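Local coordinates for protein NAD-dependent formate dehydrogenase gamma subunit (Cupriavidus necator, PDB 6VW7) that carries a [2Fe-2S] cluster in a thioredoxin-like domain and probably passes electrons within an NAD-dependent formate dehydrogenase, at residues A12-R24 against I34-P46. Sequence-based numbering, arbitrary orientation.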
loop_
_atom_site.group_PDB
_atom_site.type_symbol
_atom_site.label_atom_id
_atom_site.label_comp_id
_atom_site.label_asym_id
_atom_site.label_seq_id
_atom_site.Cartn_x
_atom_site.Cartn_y
_atom_site.Cartn_z
ATOM N N ALA A 12 -32.134 2.773 6.841
ATOM C CA ALA A 12 -31.165 3.711 7.402
ATOM C C ALA A 12 -31.801 4.491 8.546
ATOM O O ALA A 12 -32.948 4.928 8.456
ATOM C CB ALA A 12 -30.637 4.657 6.332
ATOM N N ASP A 13 -31.041 4.658 9.625
ATOM C CA ASP A 13 -31.539 5.225 10.879
ATOM C C ASP A 13 -31.227 6.718 10.893
ATOM O O ASP A 13 -30.113 7.129 11.228
ATOM C CB ASP A 13 -30.910 4.507 12.067
ATOM C CG ASP A 13 -31.557 4.872 13.389
ATOM O OD1 ASP A 13 -32.002 6.027 13.568
ATOM O OD2 ASP A 13 -31.609 3.984 14.260
ATOM N N ALA A 14 -32.233 7.525 10.561
ATOM C CA ALA A 14 -32.046 8.968 10.479
ATOM C C ALA A 14 -31.603 9.552 11.815
ATOM O O ALA A 14 -30.744 10.437 11.848
ATOM C CB ALA A 14 -33.335 9.638 9.996
ATOM N N THR A 15 -32.176 9.074 12.933
ATOM C CA THR A 15 -31.785 9.618 14.235
ATOM C C THR A 15 -30.324 9.314 14.544
ATOM O O THR A 15 -29.588 10.183 15.022
ATOM C CB THR A 15 -32.689 9.075 15.357
ATOM O OG1 THR A 15 -34.069 9.251 15.017
ATOM C CG2 THR A 15 -32.430 9.815 16.652
ATOM N N ARG A 16 -29.883 8.083 14.285
ATOM C CA ARG A 16 -28.481 7.759 14.516
ATOM C C ARG A 16 -27.565 8.573 13.607
ATOM O O ARG A 16 -26.469 8.965 14.027
ATOM C CB ARG A 16 -28.246 6.253 14.334
ATOM C CG ARG A 16 -28.816 5.410 15.501
ATOM C CD ARG A 16 -27.813 4.356 16.012
ATOM N NE ARG A 16 -26.450 4.625 15.534
ATOM C CZ ARG A 16 -25.389 3.878 15.834
ATOM N NH1 ARG A 16 -25.521 2.812 16.620
ATOM N NH2 ARG A 16 -24.196 4.207 15.361
ATOM N N ILE A 17 -28.000 8.856 12.373
ATOM C CA ILE A 17 -27.186 9.679 11.471
ATOM C C ILE A 17 -26.965 11.069 12.059
ATOM O O ILE A 17 -25.851 11.609 12.010
ATOM C CB ILE A 17 -27.832 9.757 10.076
ATOM C CG1 ILE A 17 -27.704 8.419 9.348
ATOM C CG2 ILE A 17 -27.178 10.869 9.231
ATOM C CD1 ILE A 17 -28.537 8.338 8.053
ATOM N N ALA A 18 -28.015 11.662 12.645
ATOM C CA ALA A 18 -27.867 12.979 13.257
ATOM C C ALA A 18 -26.867 12.943 14.410
ATOM O O ALA A 18 -26.089 13.884 14.600
ATOM C CB ALA A 18 -29.230 13.483 13.741
ATOM N N ALA A 19 -26.882 11.868 15.198
ATOM C CA ALA A 19 -25.931 11.743 16.301
ATOM C C ALA A 19 -24.515 11.535 15.789
ATOM O O ALA A 19 -23.555 12.073 16.357
ATOM C CB ALA A 19 -26.327 10.583 17.213
ATOM N N ILE A 20 -24.361 10.691 14.771
ATOM C CA ILE A 20 -23.050 10.476 14.168
ATOM C C ILE A 20 -22.444 11.807 13.732
ATOM O O ILE A 20 -21.260 12.095 13.982
ATOM C CB ILE A 20 -23.164 9.502 12.980
ATOM C CG1 ILE A 20 -23.366 8.052 13.454
ATOM C CG2 ILE A 20 -21.962 9.649 12.042
ATOM C CD1 ILE A 20 -23.808 7.122 12.319
ATOM N N VAL A 21 -23.255 12.636 13.077
ATOM C CA VAL A 21 -22.796 13.943 12.608
ATOM C C VAL A 21 -22.457 14.836 13.795
ATOM O O VAL A 21 -21.412 15.499 13.817
ATOM C CB VAL A 21 -23.879 14.576 11.714
ATOM C CG1 VAL A 21 -23.568 16.022 11.408
ATOM C CG2 VAL A 21 -24.091 13.755 10.438
ATOM N N ALA A 22 -23.334 14.847 14.814
ATOM C CA ALA A 22 -23.156 15.741 15.955
ATOM C C ALA A 22 -21.906 15.401 16.761
ATOM O O ALA A 22 -21.275 16.301 17.330
ATOM C CB ALA A 22 -24.390 15.697 16.864
ATOM N N ALA A 23 -21.561 14.117 16.862
ATOM C CA ALA A 23 -20.357 13.727 17.586
ATOM C C ALA A 23 -19.089 14.157 16.846
ATOM O O ALA A 23 -18.027 14.301 17.469
ATOM C CB ALA A 23 -20.329 12.211 17.791
ATOM N N ARG A 24 -19.167 14.342 15.537
ATOM C CA ARG A 24 -17.978 14.601 14.728
ATOM C C ARG A 24 -17.886 16.036 14.235
ATOM O O ARG A 24 -16.911 16.389 13.556
ATOM C CB ARG A 24 -17.941 13.639 13.537
ATOM C CG ARG A 24 -17.663 12.212 13.964
ATOM C CD ARG A 24 -17.852 11.176 12.866
ATOM N NE ARG A 24 -17.490 9.855 13.382
ATOM C CZ ARG A 24 -18.246 9.161 14.228
ATOM N NH1 ARG A 24 -19.407 9.650 14.629
ATOM N NH2 ARG A 24 -17.843 7.980 14.666
ATOM N N ILE A 34 -17.258 11.493 8.794
ATOM C CA ILE A 34 -18.709 11.402 8.957
ATOM C C ILE A 34 -19.295 10.465 7.908
ATOM O O ILE A 34 -20.089 9.572 8.223
ATOM C CB ILE A 34 -19.348 12.801 8.880
ATOM C CG1 ILE A 34 -19.064 13.587 10.156
ATOM C CG2 ILE A 34 -20.851 12.705 8.608
ATOM C CD1 ILE A 34 -19.541 15.040 10.115
ATOM N N LEU A 35 -18.894 10.642 6.645
ATOM C CA LEU A 35 -19.432 9.807 5.576
ATOM C C LEU A 35 -19.069 8.342 5.792
ATOM O O LEU A 35 -19.890 7.452 5.547
ATOM C CB LEU A 35 -18.924 10.296 4.212
ATOM C CG LEU A 35 -19.435 11.669 3.750
ATOM C CD1 LEU A 35 -18.758 12.121 2.417
ATOM C CD2 LEU A 35 -20.933 11.654 3.595
ATOM N N HIS A 36 -17.839 8.073 6.246
ATOM C CA HIS A 36 -17.439 6.705 6.583
ATOM C C HIS A 36 -18.315 6.111 7.688
ATOM O O HIS A 36 -18.743 4.953 7.606
ATOM C CB HIS A 36 -15.973 6.677 7.011
ATOM C CG HIS A 36 -15.008 6.683 5.860
ATOM N ND1 HIS A 36 -15.042 5.739 4.855
ATOM C CD2 HIS A 36 -13.984 7.518 5.559
ATOM C CE1 HIS A 36 -14.070 5.983 3.993
ATOM N NE2 HIS A 36 -13.422 7.064 4.390
ATOM N N GLU A 37 -18.555 6.868 8.757
ATOM C CA GLU A 37 -19.321 6.302 9.873
ATOM C C GLU A 37 -20.774 6.036 9.481
ATOM O O GLU A 37 -21.350 5.021 9.884
ATOM C CB GLU A 37 -19.263 7.225 11.093
ATOM C CG GLU A 37 -19.976 6.669 12.351
ATOM C CD GLU A 37 -19.298 5.437 12.959
ATOM O OE1 GLU A 37 -18.227 5.016 12.457
ATOM O OE2 GLU A 37 -19.845 4.889 13.950
ATOM N N ILE A 38 -21.376 6.932 8.693
ATOM C CA ILE A 38 -22.723 6.693 8.171
ATOM C C ILE A 38 -22.746 5.436 7.306
ATOM O O ILE A 38 -23.564 4.536 7.515
ATOM C CB ILE A 38 -23.232 7.917 7.383
ATOM C CG1 ILE A 38 -23.311 9.152 8.287
ATOM C CG2 ILE A 38 -24.608 7.610 6.794
ATOM C CD1 ILE A 38 -23.691 10.459 7.545
ATOM N N GLN A 39 -21.845 5.351 6.323
ATOM C CA GLN A 39 -21.795 4.168 5.464
ATOM C C GLN A 39 -21.477 2.904 6.263
ATOM O O GLN A 39 -22.028 1.833 5.983
ATOM C CB GLN A 39 -20.772 4.366 4.334
ATOM C CG GLN A 39 -20.667 3.173 3.375
ATOM C CD GLN A 39 -20.266 3.574 1.970
ATOM O OE1 GLN A 39 -20.875 4.462 1.368
ATOM N NE2 GLN A 39 -19.237 2.917 1.434
ATOM N N ASP A 40 -20.560 2.999 7.235
ATOM C CA ASP A 40 -20.187 1.819 8.014
ATOM C C ASP A 40 -21.362 1.292 8.825
ATOM O O ASP A 40 -21.514 0.078 8.987
ATOM C CB ASP A 40 -19.003 2.130 8.938
ATOM C CG ASP A 40 -17.683 2.308 8.169
ATOM O OD1 ASP A 40 -17.670 2.063 6.943
ATOM O OD2 ASP A 40 -16.670 2.708 8.788
ATOM N N THR A 41 -22.201 2.186 9.353
ATOM C CA THR A 41 -23.285 1.751 10.223
ATOM C C THR A 41 -24.606 1.530 9.487
ATOM O O THR A 41 -25.369 0.638 9.871
ATOM C CB THR A 41 -23.488 2.757 11.368
ATOM O OG1 THR A 41 -23.798 4.054 10.844
ATOM C CG2 THR A 41 -22.227 2.853 12.236
ATOM N N GLN A 42 -24.893 2.299 8.438
ATOM C CA GLN A 42 -26.171 2.204 7.742
ATOM C C GLN A 42 -26.087 1.456 6.420
ATOM O O GLN A 42 -27.126 1.053 5.890
ATOM C CB GLN A 42 -26.732 3.606 7.477
ATOM C CG GLN A 42 -26.585 4.544 8.661
ATOM C CD GLN A 42 -27.385 4.069 9.851
ATOM O OE1 GLN A 42 -28.561 3.754 9.713
ATOM N NE2 GLN A 42 -26.756 4.014 11.026
ATOM N N GLY A 43 -24.886 1.288 5.867
ATOM C CA GLY A 43 -24.677 0.607 4.615
ATOM C C GLY A 43 -24.493 1.525 3.424
ATOM O O GLY A 43 -23.959 1.085 2.406
ATOM N N TYR A 44 -24.890 2.789 3.540
ATOM C CA TYR A 44 -24.827 3.753 2.446
ATOM C C TYR A 44 -25.044 5.133 3.042
ATOM O O TYR A 44 -25.355 5.269 4.225
ATOM C CB TYR A 44 -25.878 3.453 1.363
ATOM C CG TYR A 44 -27.319 3.535 1.850
ATOM C CD1 TYR A 44 -27.845 2.572 2.710
ATOM C CD2 TYR A 44 -28.150 4.577 1.455
ATOM C CE1 TYR A 44 -29.168 2.649 3.171
ATOM C CE2 TYR A 44 -29.474 4.658 1.901
ATOM C CZ TYR A 44 -29.975 3.688 2.759
ATOM O OH TYR A 44 -31.276 3.766 3.211
ATOM N N ILE A 45 -24.901 6.159 2.211
ATOM C CA ILE A 45 -25.197 7.509 2.674
ATOM C C ILE A 45 -26.514 7.931 2.030
ATOM O O ILE A 45 -26.542 8.227 0.826
ATOM C CB ILE A 45 -24.070 8.493 2.336
ATOM C CG1 ILE A 45 -22.781 8.079 3.053
ATOM C CG2 ILE A 45 -24.470 9.921 2.703
ATOM C CD1 ILE A 45 -21.704 7.754 2.112
ATOM N N PRO A 46 -27.615 7.987 2.782
ATOM C CA PRO A 46 -28.899 8.356 2.174
ATOM C C PRO A 46 -28.903 9.823 1.796
ATOM O O PRO A 46 -28.289 10.658 2.467
ATOM C CB PRO A 46 -29.923 8.073 3.280
ATOM C CG PRO A 46 -29.148 7.477 4.439
ATOM C CD PRO A 46 -27.718 7.806 4.244
#
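Q42 sets CG beside its own backbone N (chi1 -43°) and then bends at chi2 (-64°), which turns its amide toward the backbone N of D13. D13 N donates to Q42 OE1 at 2.6 Å in a nearly straight bond. The N-H comes from above the carbonyl plane of the amide. The same amide is gripped at its other end, where NE2 donates to T41 OG1, and T41 OG1 donates in turn to E37 O. D13 is the N-cap of helix 14-24, and its OD1 accepts from R16 N. Q42 therefore ties the end of helix 31-42 to the start of its antiparallel partner.

The axes of 14-24 and 34-42 come within 9.6 Å, running nearly antiparallel at 151°. I20 is a knob in the hole formed by I34, E37, I38 and T41, with its CG2 3.6 Å from E37 CG. The I17 and I38 side chains cross at about a right angle, and I17 CD1 meets P46 CG at 3.8 Å. V21 packs on I34; helix 50-57 touches V21, I34 and I38 as well.

At the far end R24 runs out extended past I34, with R24 CB 3.6 Å from I34 CG1. Its guanidinium lays one face over E37 CG, and NH1 donates to I20 O, which lies at the edge of the guanidinium, in its plane. E37 OE1 lies 3.7 Å from R24 NH2, well out of the guanidinium plane.

This hairpin belongs to the helical part of the chain, away from the iron-sulfur cluster. Its chemistry implies an apolar seam closed at one end by one directed hydrogen bond, from a backbone N-H to a side-chain amide oxygen, and, at the other, by a long salt bridge that probably acts through charge alone.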